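Local coordinates for BT_2262 (uncharacterised lipoprotein) (Bacteroides thetaiotaomicron, PDB 5FQ8), which is a lipoprotein of unknown function that pairs a bacterial surface Ig-like domain with a second, C-terminal beta-rich domain, at residues G[18-29]-G[81-90]. Sequence-based numbering, arbitrary orientation.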
loop_
_atom_site.group_PDB
_atom_site.type_symbol
_atom_site.label_atom_id
_atom_site.label_comp_id
_atom_site.label_asym_id
_atom_site.label_seq_id
_atom_site.Cartn_x
_atom_site.Cartn_y
_atom_site.Cartn_z
ATOM N N GLU G 18 33.836 37.566 19.922
ATOM C CA GLU G 18 34.785 37.169 18.891
ATOM C C GLU G 18 36.124 37.836 19.148
ATOM O O GLU G 18 36.191 39.056 19.320
ATOM C CB GLU G 18 34.296 37.563 17.500
ATOM C CG GLU G 18 32.925 37.060 17.141
ATOM C CD GLU G 18 32.280 37.876 16.050
ATOM O OE1 GLU G 18 32.882 38.887 15.636
ATOM O OE2 GLU G 18 31.171 37.506 15.612
ATOM N N ARG G 19 37.187 37.046 19.153
ATOM C CA ARG G 19 38.532 37.585 19.262
ATOM C C ARG G 19 39.033 38.017 17.892
ATOM O O ARG G 19 38.929 37.261 16.923
ATOM C CB ARG G 19 39.482 36.548 19.850
ATOM C CG ARG G 19 40.910 37.023 19.866
ATOM C CD ARG G 19 41.874 35.947 20.284
ATOM N NE ARG G 19 41.835 34.819 19.367
ATOM C CZ ARG G 19 41.482 33.588 19.716
ATOM N NH1 ARG G 19 41.146 33.326 20.972
ATOM N NH2 ARG G 19 41.479 32.621 18.813
ATOM N N GLU G 20 39.583 39.227 17.817
ATOM C CA GLU G 20 40.241 39.728 16.616
ATOM C C GLU G 20 41.741 39.778 16.869
ATOM O O GLU G 20 42.203 40.538 17.723
ATOM C CB GLU G 20 39.730 41.115 16.231
ATOM C CG GLU G 20 38.293 41.197 15.771
ATOM C CD GLU G 20 37.875 42.628 15.522
ATOM O OE1 GLU G 20 38.717 43.526 15.732
ATOM O OE2 GLU G 20 36.717 42.858 15.119
ATOM N N GLY G 21 42.492 38.985 16.126
ATOM C CA GLY G 21 43.931 38.945 16.262
ATOM C C GLY G 21 44.400 37.587 16.740
ATOM O O GLY G 21 43.627 36.644 16.896
ATOM N N ASP G 22 45.701 37.505 16.973
ATOM C CA ASP G 22 46.294 36.240 17.373
ATOM C C ASP G 22 45.934 35.903 18.809
ATOM O O ASP G 22 45.666 36.780 19.634
ATOM C CB ASP G 22 47.809 36.289 17.230
ATOM C CG ASP G 22 48.234 36.775 15.889
ATOM O OD1 ASP G 22 47.539 36.452 14.910
ATOM O OD2 ASP G 22 49.247 37.493 15.819
ATOM N N GLU G 23 45.940 34.605 19.100
ATOM C CA GLU G 23 45.699 34.136 20.457
ATOM C C GLU G 23 46.953 34.248 21.308
ATOM O O GLU G 23 46.874 34.634 22.477
ATOM C CB GLU G 23 45.208 32.693 20.428
ATOM C CG GLU G 23 44.995 32.094 21.796
ATOM C CD GLU G 23 44.587 30.647 21.742
ATOM O OE1 GLU G 23 44.605 30.072 20.637
ATOM O OE2 GLU G 23 44.250 30.088 22.806
ATOM N N LYS G 24 48.109 33.915 20.745
ATOM C CA LYS G 24 49.386 34.038 21.428
ATOM C C LYS G 24 50.228 35.087 20.722
ATOM O O LYS G 24 50.297 35.111 19.489
ATOM C CB LYS G 24 50.117 32.693 21.472
ATOM C CG LYS G 24 49.339 31.591 22.162
ATOM C CD LYS G 24 50.120 30.293 22.198
ATOM C CE LYS G 24 49.476 29.266 23.121
ATOM N NZ LYS G 24 48.082 28.912 22.728
ATOM N N ILE G 25 50.855 35.955 21.504
ATOM C CA ILE G 25 51.630 37.075 20.991
ATOM C C ILE G 25 52.960 37.112 21.722
ATOM O O ILE G 25 53.014 36.924 22.942
ATOM C CB ILE G 25 50.877 38.404 21.173
ATOM C CG1 ILE G 25 49.689 38.471 20.221
ATOM C CG2 ILE G 25 51.808 39.581 20.983
ATOM C CD1 ILE G 25 48.970 39.779 20.272
ATOM N N VAL G 26 54.035 37.348 20.986
ATOM C CA VAL G 26 55.361 37.426 21.575
ATOM C C VAL G 26 55.951 38.781 21.236
ATOM O O VAL G 26 56.125 39.112 20.058
ATOM C CB VAL G 26 56.268 36.289 21.091
ATOM C CG1 VAL G 26 57.661 36.492 21.622
ATOM C CG2 VAL G 26 55.721 34.960 21.555
ATOM N N LEU G 27 56.250 39.559 22.267
ATOM C CA LEU G 27 56.809 40.891 22.120
ATOM C C LEU G 27 58.151 40.952 22.831
ATOM O O LEU G 27 58.409 40.191 23.764
ATOM C CB LEU G 27 55.880 41.957 22.703
ATOM C CG LEU G 27 54.402 41.998 22.336
ATOM C CD1 LEU G 27 53.704 42.934 23.286
ATOM C CD2 LEU G 27 54.224 42.473 20.925
ATOM N N GLU G 28 59.004 41.867 22.392
ATOM C CA GLU G 28 60.311 42.036 23.011
ATOM C C GLU G 28 60.228 43.041 24.150
ATOM O O GLU G 28 59.367 43.922 24.163
ATOM C CB GLU G 28 61.350 42.492 21.984
ATOM C CG GLU G 28 61.526 41.548 20.804
ATOM C CD GLU G 28 62.785 41.830 20.014
ATOM O OE1 GLU G 28 63.772 42.310 20.610
ATOM O OE2 GLU G 28 62.788 41.572 18.794
ATOM N N LYS G 29 61.132 42.895 25.111
ATOM C CA LYS G 29 61.136 43.778 26.269
ATOM C C LYS G 29 61.213 45.225 25.818
ATOM O O LYS G 29 62.131 45.611 25.091
ATOM C CB LYS G 29 62.305 43.444 27.186
ATOM C CG LYS G 29 62.393 44.318 28.429
ATOM C CD LYS G 29 63.645 43.993 29.237
ATOM C CE LYS G 29 63.770 44.851 30.483
ATOM N NZ LYS G 29 65.120 45.461 30.590
ATOM N N PHE G 81 37.244 34.491 26.260
ATOM C CA PHE G 81 38.378 33.941 25.525
ATOM C C PHE G 81 39.664 34.462 26.149
ATOM O O PHE G 81 39.672 35.491 26.825
ATOM C CB PHE G 81 38.303 34.252 24.016
ATOM C CG PHE G 81 38.484 35.704 23.653
ATOM C CD1 PHE G 81 39.744 36.252 23.509
ATOM C CD2 PHE G 81 37.396 36.499 23.376
ATOM C CE1 PHE G 81 39.912 37.576 23.146
ATOM C CE2 PHE G 81 37.560 37.819 23.011
ATOM C CZ PHE G 81 38.823 38.357 22.898
ATOM N N THR G 82 40.755 33.729 25.935
ATOM C CA THR G 82 42.052 34.064 26.512
ATOM C C THR G 82 43.036 34.504 25.444
ATOM O O THR G 82 43.049 33.960 24.339
ATOM C CB THR G 82 42.670 32.883 27.254
ATOM O OG1 THR G 82 41.653 32.172 27.959
ATOM C CG2 THR G 82 43.701 33.388 28.241
ATOM N N ARG G 83 43.876 35.470 25.794
ATOM C CA ARG G 83 44.995 35.879 24.961
ATOM C C ARG G 83 46.243 35.916 25.827
ATOM O O ARG G 83 46.244 36.551 26.885
ATOM C CB ARG G 83 44.741 37.237 24.317
ATOM C CG ARG G 83 45.762 37.622 23.278
ATOM C CD ARG G 83 45.399 38.955 22.700
ATOM N NE ARG G 83 44.528 38.826 21.541
ATOM C CZ ARG G 83 43.585 39.704 21.228
ATOM N NH1 ARG G 83 43.377 40.753 22.003
ATOM N NH2 ARG G 83 42.846 39.532 20.152
ATOM N N THR G 84 47.296 35.237 25.379
ATOM C CA THR G 84 48.534 35.090 26.131
ATOM C C THR G 84 49.651 35.882 25.468
ATOM O O THR G 84 49.925 35.692 24.282
ATOM C CB THR G 84 48.935 33.623 26.217
ATOM O OG1 THR G 84 47.820 32.850 26.664
ATOM C CG2 THR G 84 50.075 33.465 27.186
ATOM N N VAL G 85 50.306 36.746 26.235
ATOM C CA VAL G 85 51.355 37.614 25.720
ATOM C C VAL G 85 52.663 37.243 26.395
ATOM O O VAL G 85 52.725 37.175 27.626
ATOM C CB VAL G 85 51.025 39.097 25.952
ATOM C CG1 VAL G 85 52.188 39.959 25.552
ATOM C CG2 VAL G 85 49.807 39.479 25.165
ATOM N N TYR G 86 53.702 37.014 25.592
ATOM C CA TYR G 86 55.021 36.622 26.069
ATOM C C TYR G 86 56.039 37.726 25.806
ATOM O O TYR G 86 55.982 38.417 24.788
ATOM C CB TYR G 86 55.494 35.336 25.391
ATOM C CG TYR G 86 54.555 34.158 25.500
ATOM C CD1 TYR G 86 53.532 33.977 24.582
ATOM C CD2 TYR G 86 54.716 33.207 26.497
ATOM C CE1 TYR G 86 52.681 32.891 24.663
ATOM C CE2 TYR G 86 53.872 32.119 26.586
ATOM C CZ TYR G 86 52.856 31.968 25.667
ATOM O OH TYR G 86 52.010 30.891 25.746
ATOM N N VAL G 87 56.995 37.868 26.722
ATOM C CA VAL G 87 57.974 38.950 26.682
ATOM C C VAL G 87 59.380 38.360 26.649
ATOM O O VAL G 87 59.709 37.487 27.459
ATOM C CB VAL G 87 57.809 39.893 27.886
ATOM C CG1 VAL G 87 58.659 41.124 27.703
ATOM C CG2 VAL G 87 56.373 40.281 28.042
ATOM N N ALA G 88 60.216 38.864 25.739
ATOM C CA ALA G 88 61.575 38.363 25.575
ATOM C C ALA G 88 62.524 39.032 26.566
ATOM O O ALA G 88 62.110 39.770 27.460
ATOM C CB ALA G 88 62.035 38.564 24.139
ATOM N N ASP G 89 63.821 38.779 26.415
ATOM C CA ASP G 89 64.824 39.260 27.349
ATOM C C ASP G 89 65.660 40.410 26.813
ATOM O O ASP G 89 66.436 40.989 27.586
ATOM C CB ASP G 89 65.762 38.109 27.742
ATOM C CG ASP G 89 66.725 38.484 28.857
ATOM O OD1 ASP G 89 66.338 38.368 30.033
ATOM O OD2 ASP G 89 67.862 38.894 28.549
ATOM N N ASN G 90 65.534 40.732 25.519
ATOM C CA ASN G 90 66.207 41.842 24.839
ATOM C C ASN G 90 67.606 41.461 24.369
ATOM O O ASN G 90 68.064 41.952 23.332
ATOM C CB ASN G 90 66.279 43.099 25.723
ATOM C CG ASN G 90 65.685 44.311 25.061
ATOM O OD1 ASN G 90 64.996 44.207 24.046
ATOM N ND2 ASN G 90 65.937 45.476 25.638
#
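A parallel edge pairing in the Ig-like domain brings strand 24-27 alongside residues 81-87 of strand 78-87, the two axes approaching to 4.6 Å. Five backbone hydrogen bonds hold it: Glu23 O takes Thr84 N, Ile25 N gives to Thr84 O, Ile25 O takes Tyr86 N at 2.7 Å, Leu27 N gives to Tyr86 O, and Leu27 O takes Ala88 N.

Val26 and Tyr86 share one face of the sheet with Lys24 and Thr84. Val26 CG2 meets Tyr86 CB at 3.9 Å, and the aliphatic part of Lys24 runs beside the tyrosine in the same direction, with Lys24 CE 4.0 Å from Tyr86 OH. Val122 of strand 120-125 packs on Lys24, Val26 and Tyr86, so this face meets the C-terminal domain. On the other face Leu27 CD1 reaches Val85 CG1 at 4.0 Å, and Phe33 touches both.

As in many Ig-like domains, the N-terminal chain switches sheets: strand 10-19 pairs with 38-42, then residues 20-23 carry it over to 24-27 at the edge of the second sheet. Arg83 reaches into this crossing. Its chain leaves with CG anti to the backbone N (chi1 -171°) and bends at chi3, which lets Arg83 NE donate a hydrogen bond to Asp22 O (3.0 Å) close to the guanidinium plane. Arg83 NH2 comes within 2.7 Å of Glu20 O, while Arg83 NH1 forms a salt bridge with Glu35. A leucine in place of Arg83 would probably leave Glu35 without its charged mate, Asp22 O without its side-chain donor, and the 20-23 crossing less firmly tied to strand 78-87.

Beside it, Arg19 CB sits over the face of the Phe81 ring, 3.5 Å from its centroid, a CH-pi contact; Tyr69 also stacks with that ring. The Arg19 guanidinium stands nearly perpendicular to the phenyl plane, at 83°.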